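LPS-assembly lipoprotein LptE (Acinetobacter baumannii, PDB 5TSE) probably binds lipopolysaccharide and, together with LptD, helps assemble it at the surface of the outer membrane, being needed for proper LptD assembly. Local coordinates at residues P91-D103 with Q113-L125. Sequence-based numbering, arbitrary orientation.
Sequences PRTLTAARSYQYD and QESYLQRIVIDDL
R98 of the strand meets D124 of the helix end-on: NH1 and NH2 both donate to OD2, and R98 NH1 to D124 OD2 is the shorter leg at 3.0 Å. OD2 is met on its anti side, somewhat out of the carboxylate plane, and lies within the guanidinium plane, with the carboxylate turned 73° from it. Methyl CG2 of I120 lies over one guanidinium face, 3.7 Å from R98 NH2. Between this pair and Y100, L117 CD1 reaches Y100 CD1 at 3.6 Å. Beyond R98, toward the start of the strand, A96 CB sits 3.6 Å from V121 O. Further on, L94 CB touches L125 CD1 at 3.7 Å. E114 OE2 lies at the Y100 ring edge beside the hydroxyl; the apparent hydrogen bond is modelled implausibly short, so its geometry is doubtful.

In the second shell, R98 NH1 also bonds A97 O (3.1 Å), and a bend at chi2 (-62°) helps turn the guanidinium toward D124 and back to A97 O. Q128 holds D124 OD1, while R60 forms a salt bridge with E114 OE1.

The helix thus runs nearly antiparallel (156°) across the sheet's edge strand, axes 7.4 Å apart, in the alpha/beta packing of this LptE domain. Paired with R98 and R60 respectively, D124 and E114 are probably stabilised as carboxylates.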
loop_
_atom_site.group_PDB
_atom_site.type_symbol
_atom_site.label_atom_id
_atom_site.label_comp_id
_atom_site.label_asym_id
_atom_site.label_seq_id
_atom_site.Cartn_x
_atom_site.Cartn_y
_atom_site.Cartn_z
ATOM N N PRO A 91 -7.805 -11.053 -4.587
ATOM C CA PRO A 91 -7.491 -9.690 -4.166
ATOM C C PRO A 91 -7.384 -9.579 -2.647
ATOM O O PRO A 91 -8.013 -10.332 -1.932
ATOM C CB PRO A 91 -8.671 -8.854 -4.686
ATOM C CG PRO A 91 -9.391 -9.701 -5.673
ATOM C CD PRO A 91 -9.037 -11.132 -5.398
ATOM N N ARG A 92 -6.560 -8.652 -2.185
ATOM C CA ARG A 92 -6.345 -8.397 -0.772
ATOM C C ARG A 92 -6.449 -6.886 -0.566
ATOM O O ARG A 92 -5.763 -6.137 -1.253
ATOM C CB ARG A 92 -4.965 -8.909 -0.376
ATOM C CG ARG A 92 -4.473 -8.467 0.991
ATOM C CD ARG A 92 -5.370 -8.921 2.138
ATOM N NE ARG A 92 -5.404 -10.372 2.288
ATOM C CZ ARG A 92 -6.072 -11.015 3.239
ATOM N NH1 ARG A 92 -6.771 -10.342 4.149
ATOM N NH2 ARG A 92 -6.036 -12.339 3.287
ATOM N N THR A 93 -7.306 -6.459 0.366
ATOM C CA THR A 93 -7.538 -5.048 0.672
ATOM C C THR A 93 -6.907 -4.658 2.014
ATOM O O THR A 93 -7.276 -5.210 3.045
ATOM C CB THR A 93 -9.057 -4.758 0.711
ATOM O OG1 THR A 93 -9.618 -5.020 -0.582
ATOM C CG2 THR A 93 -9.353 -3.307 1.091
ATOM N N LEU A 94 -5.965 -3.710 1.999
ATOM C CA LEU A 94 -5.293 -3.253 3.225
ATOM C C LEU A 94 -5.512 -1.765 3.424
ATOM O O LEU A 94 -5.848 -1.057 2.494
ATOM C CB LEU A 94 -3.795 -3.519 3.169
ATOM C CG LEU A 94 -3.373 -4.937 2.817
ATOM C CD1 LEU A 94 -1.859 -5.059 2.945
ATOM C CD2 LEU A 94 -4.076 -5.951 3.706
ATOM N N THR A 95 -5.287 -1.293 4.642
ATOM C CA THR A 95 -5.503 0.096 4.938
ATOM C C THR A 95 -4.590 0.581 6.047
ATOM O O THR A 95 -4.219 -0.178 6.936
ATOM C CB THR A 95 -6.977 0.337 5.341
ATOM O OG1 THR A 95 -7.245 1.738 5.394
ATOM C CG2 THR A 95 -7.309 -0.294 6.698
ATOM N N ALA A 96 -4.209 1.844 5.971
ATOM C CA ALA A 96 -3.373 2.455 7.003
ATOM C C ALA A 96 -4.016 3.778 7.317
ATOM O O ALA A 96 -4.653 4.372 6.450
ATOM C CB ALA A 96 -1.951 2.651 6.513
ATOM N N ALA A 97 -3.845 4.253 8.545
ATOM C CA ALA A 97 -4.461 5.493 8.942
ATOM C C ALA A 97 -3.829 6.142 10.153
ATOM O O ALA A 97 -3.331 5.465 11.037
ATOM C CB ALA A 97 -5.929 5.227 9.241
ATOM N N ARG A 98 -3.879 7.467 10.178
ATOM C CA ARG A 98 -3.427 8.254 11.309
ATOM C C ARG A 98 -4.414 9.401 11.439
ATOM O O ARG A 98 -4.964 9.862 10.431
ATOM C CB ARG A 98 -2.026 8.823 11.085
ATOM C CG ARG A 98 -0.906 7.812 10.990
ATOM C CD ARG A 98 -0.742 7.007 12.266
ATOM N NE ARG A 98 0.468 6.185 12.204
ATOM C CZ ARG A 98 0.577 5.009 11.588
ATOM N NH1 ARG A 98 -0.443 4.471 10.920
ATOM N NH2 ARG A 98 1.743 4.366 11.614
ATOM N N SER A 99 -4.669 9.844 12.665
ATOM C CA SER A 99 -5.569 10.977 12.894
ATOM C C SER A 99 -5.088 11.866 14.014
ATOM O O SER A 99 -4.407 11.412 14.918
ATOM C CB SER A 99 -6.985 10.502 13.223
ATOM O OG SER A 99 -7.003 9.701 14.382
ATOM N N TYR A 100 -5.475 13.137 13.952
ATOM C CA TYR A 100 -5.134 14.112 14.978
ATOM C C TYR A 100 -6.411 14.864 15.398
ATOM O O TYR A 100 -7.436 14.826 14.699
ATOM C CB TYR A 100 -4.062 15.088 14.467
ATOM C CG TYR A 100 -4.500 15.993 13.330
ATOM C CD1 TYR A 100 -4.499 15.553 12.024
ATOM C CD2 TYR A 100 -4.890 17.305 13.571
ATOM C CE1 TYR A 100 -4.883 16.382 10.988
ATOM C CE2 TYR A 100 -5.286 18.143 12.534
ATOM C CZ TYR A 100 -5.272 17.673 11.245
ATOM O OH TYR A 100 -5.670 18.497 10.211
ATOM N N GLN A 101 -6.345 15.541 16.538
ATOM C CA GLN A 101 -7.482 16.308 17.032
ATOM C C GLN A 101 -7.548 17.652 16.314
ATOM O O GLN A 101 -6.605 18.437 16.389
ATOM C CB GLN A 101 -7.362 16.550 18.539
ATOM C CG GLN A 101 -8.525 17.361 19.129
ATOM C CD GLN A 101 -8.307 17.800 20.572
ATOM O OE1 GLN A 101 -7.351 17.382 21.237
ATOM N NE2 GLN A 101 -9.201 18.656 21.062
ATOM N N TYR A 102 -8.648 17.914 15.611
ATOM C CA TYR A 102 -8.823 19.211 14.963
ATOM C C TYR A 102 -9.016 20.227 16.089
ATOM O O TYR A 102 -9.802 19.999 17.014
ATOM C CB TYR A 102 -10.025 19.220 14.019
ATOM C CG TYR A 102 -10.388 20.600 13.500
ATOM C CD1 TYR A 102 -9.744 21.151 12.388
ATOM C CD2 TYR A 102 -11.382 21.355 14.128
ATOM C CE1 TYR A 102 -10.083 22.417 11.916
ATOM C CE2 TYR A 102 -11.725 22.620 13.670
ATOM C CZ TYR A 102 -11.079 23.151 12.565
ATOM O OH TYR A 102 -11.435 24.410 12.120
ATOM N N ASP A 103 -8.272 21.325 16.011
ATOM C CA ASP A 103 -8.318 22.376 17.010
ATOM C C ASP A 103 -8.415 23.710 16.282
ATOM O O ASP A 103 -7.555 24.030 15.459
ATOM C CB ASP A 103 -7.050 22.312 17.865
ATOM C CG ASP A 103 -7.068 23.279 19.026
ATOM O OD1 ASP A 103 -8.155 23.788 19.382
ATOM O OD2 ASP A 103 -5.984 23.513 19.604
ATOM N N GLN A 113 1.095 19.244 9.542
ATOM C CA GLN A 113 0.659 18.046 10.259
ATOM C C GLN A 113 0.141 16.980 9.321
ATOM O O GLN A 113 0.517 15.816 9.443
ATOM C CB GLN A 113 -0.470 18.383 11.229
ATOM C CG GLN A 113 -0.070 19.282 12.386
ATOM C CD GLN A 113 -1.247 19.644 13.275
ATOM O OE1 GLN A 113 -2.368 19.824 12.799
ATOM N NE2 GLN A 113 -0.989 19.775 14.573
ATOM N N GLU A 114 -0.720 17.379 8.382
ATOM C CA GLU A 114 -1.317 16.417 7.463
ATOM C C GLU A 114 -0.335 15.822 6.500
ATOM O O GLU A 114 -0.294 14.607 6.369
ATOM C CB GLU A 114 -2.565 16.982 6.749
ATOM C CG GLU A 114 -3.698 17.182 7.744
ATOM C CD GLU A 114 -5.035 17.563 7.144
ATOM O OE1 GLU A 114 -5.302 17.270 5.958
ATOM O OE2 GLU A 114 -5.850 18.122 7.903
ATOM N N SER A 115 0.478 16.641 5.843
ATOM C CA SER A 115 1.469 16.077 4.922
ATOM C C SER A 115 2.410 15.110 5.686
ATOM O O SER A 115 2.845 14.106 5.145
ATOM C CB SER A 115 2.241 17.186 4.220
ATOM O OG SER A 115 2.875 18.019 5.159
ATOM N N TYR A 116 2.695 15.433 6.949
ATOM C CA TYR A 116 3.521 14.578 7.832
ATOM C C TYR A 116 2.842 13.246 8.095
ATOM O O TYR A 116 3.466 12.184 7.959
ATOM C CB TYR A 116 3.771 15.314 9.158
ATOM C CG TYR A 116 4.318 14.517 10.341
ATOM C CD1 TYR A 116 5.682 14.296 10.489
ATOM C CD2 TYR A 116 3.471 14.071 11.356
ATOM C CE1 TYR A 116 6.182 13.609 11.580
ATOM C CE2 TYR A 116 3.961 13.377 12.458
ATOM C CZ TYR A 116 5.322 13.154 12.575
ATOM O OH TYR A 116 5.839 12.483 13.683
ATOM N N LEU A 117 1.570 13.298 8.491
ATOM C CA LEU A 117 0.830 12.076 8.758
ATOM C C LEU A 117 0.616 11.288 7.471
ATOM O O LEU A 117 0.634 10.070 7.521
ATOM C CB LEU A 117 -0.477 12.349 9.509
ATOM C CG LEU A 117 -0.315 12.907 10.948
ATOM C CD1 LEU A 117 -1.626 13.410 11.539
ATOM C CD2 LEU A 117 0.307 11.909 11.898
ATOM N N GLN A 118 0.479 11.961 6.324
ATOM C CA GLN A 118 0.264 11.247 5.039
ATOM C C GLN A 118 1.462 10.425 4.607
ATOM O O GLN A 118 1.293 9.299 4.125
ATOM C CB GLN A 118 -0.153 12.184 3.898
ATOM C CG GLN A 118 -1.588 12.685 3.994
ATOM C CD GLN A 118 -2.045 13.478 2.767
ATOM O OE1 GLN A 118 -1.244 13.829 1.888
ATOM N NE2 GLN A 118 -3.343 13.758 2.704
ATOM N N ARG A 119 2.664 10.989 4.759
ATOM C CA ARG A 119 3.909 10.246 4.440
ATOM C C ARG A 119 4.043 8.996 5.316
ATOM O O ARG A 119 4.491 7.944 4.847
ATOM C CB ARG A 119 5.157 11.138 4.555
ATOM C CG ARG A 119 5.353 12.069 3.359
ATOM C CD ARG A 119 6.606 12.935 3.456
ATOM N NE ARG A 119 6.457 14.130 4.309
ATOM C CZ ARG A 119 6.705 14.211 5.624
ATOM N NH1 ARG A 119 6.524 15.376 6.247
ATOM N NH2 ARG A 119 7.118 13.157 6.333
ATOM N N ILE A 120 3.617 9.099 6.573
ATOM C CA ILE A 120 3.668 7.954 7.488
ATOM C C ILE A 120 2.659 6.866 7.062
ATOM O O ILE A 120 2.972 5.680 7.107
ATOM C CB ILE A 120 3.459 8.396 8.949
ATOM C CG1 ILE A 120 4.580 9.369 9.348
ATOM C CG2 ILE A 120 3.464 7.188 9.892
ATOM C CD1 ILE A 120 4.466 9.949 10.734
ATOM N N VAL A 121 1.488 7.280 6.587
ATOM C CA VAL A 121 0.430 6.351 6.147
ATOM C C VAL A 121 0.866 5.555 4.917
ATOM O O VAL A 121 0.716 4.336 4.878
ATOM C CB VAL A 121 -0.911 7.095 5.866
ATOM C CG1 VAL A 121 -1.882 6.238 5.057
ATOM C CG2 VAL A 121 -1.556 7.573 7.172
ATOM N N ILE A 122 1.379 6.260 3.918
ATOM C CA ILE A 122 1.867 5.625 2.685
ATOM C C ILE A 122 2.964 4.623 3.024
ATOM O O ILE A 122 2.908 3.469 2.613
ATOM C CB ILE A 122 2.402 6.672 1.686
ATOM C CG1 ILE A 122 1.237 7.497 1.158
ATOM C CG2 ILE A 122 3.134 5.992 0.525
ATOM C CD1 ILE A 122 1.629 8.661 0.269
ATOM N N ASP A 123 3.935 5.072 3.805
ATOM C CA ASP A 123 5.052 4.229 4.237
ATOM C C ASP A 123 4.537 2.970 4.947
ATOM O O ASP A 123 4.905 1.860 4.590
ATOM C CB ASP A 123 5.954 5.015 5.176
ATOM C CG ASP A 123 7.231 4.301 5.467
ATOM O OD1 ASP A 123 8.010 4.103 4.507
ATOM O OD2 ASP A 123 7.474 3.964 6.644
ATOM N N ASP A 124 3.666 3.168 5.937
ATOM C CA ASP A 124 3.042 2.083 6.712
ATOM C C ASP A 124 2.416 1.086 5.749
ATOM O O ASP A 124 2.705 -0.113 5.806
ATOM C CB ASP A 124 1.986 2.703 7.675
ATOM C CG ASP A 124 1.185 1.652 8.515
ATOM O OD1 ASP A 124 1.047 0.485 8.106
ATOM O OD2 ASP A 124 0.651 2.028 9.587
ATOM N N LEU A 125 1.600 1.585 4.829
ATOM C CA LEU A 125 0.936 0.715 3.869
ATOM C C LEU A 125 1.930 -0.008 2.949
ATOM O O LEU A 125 1.743 -1.177 2.669
ATOM C CB LEU A 125 -0.112 1.480 3.058
ATOM C CG LEU A 125 -0.977 0.627 2.125
ATOM C CD1 LEU A 125 -1.607 -0.542 2.882
ATOM C CD2 LEU A 125 -2.052 1.466 1.469
#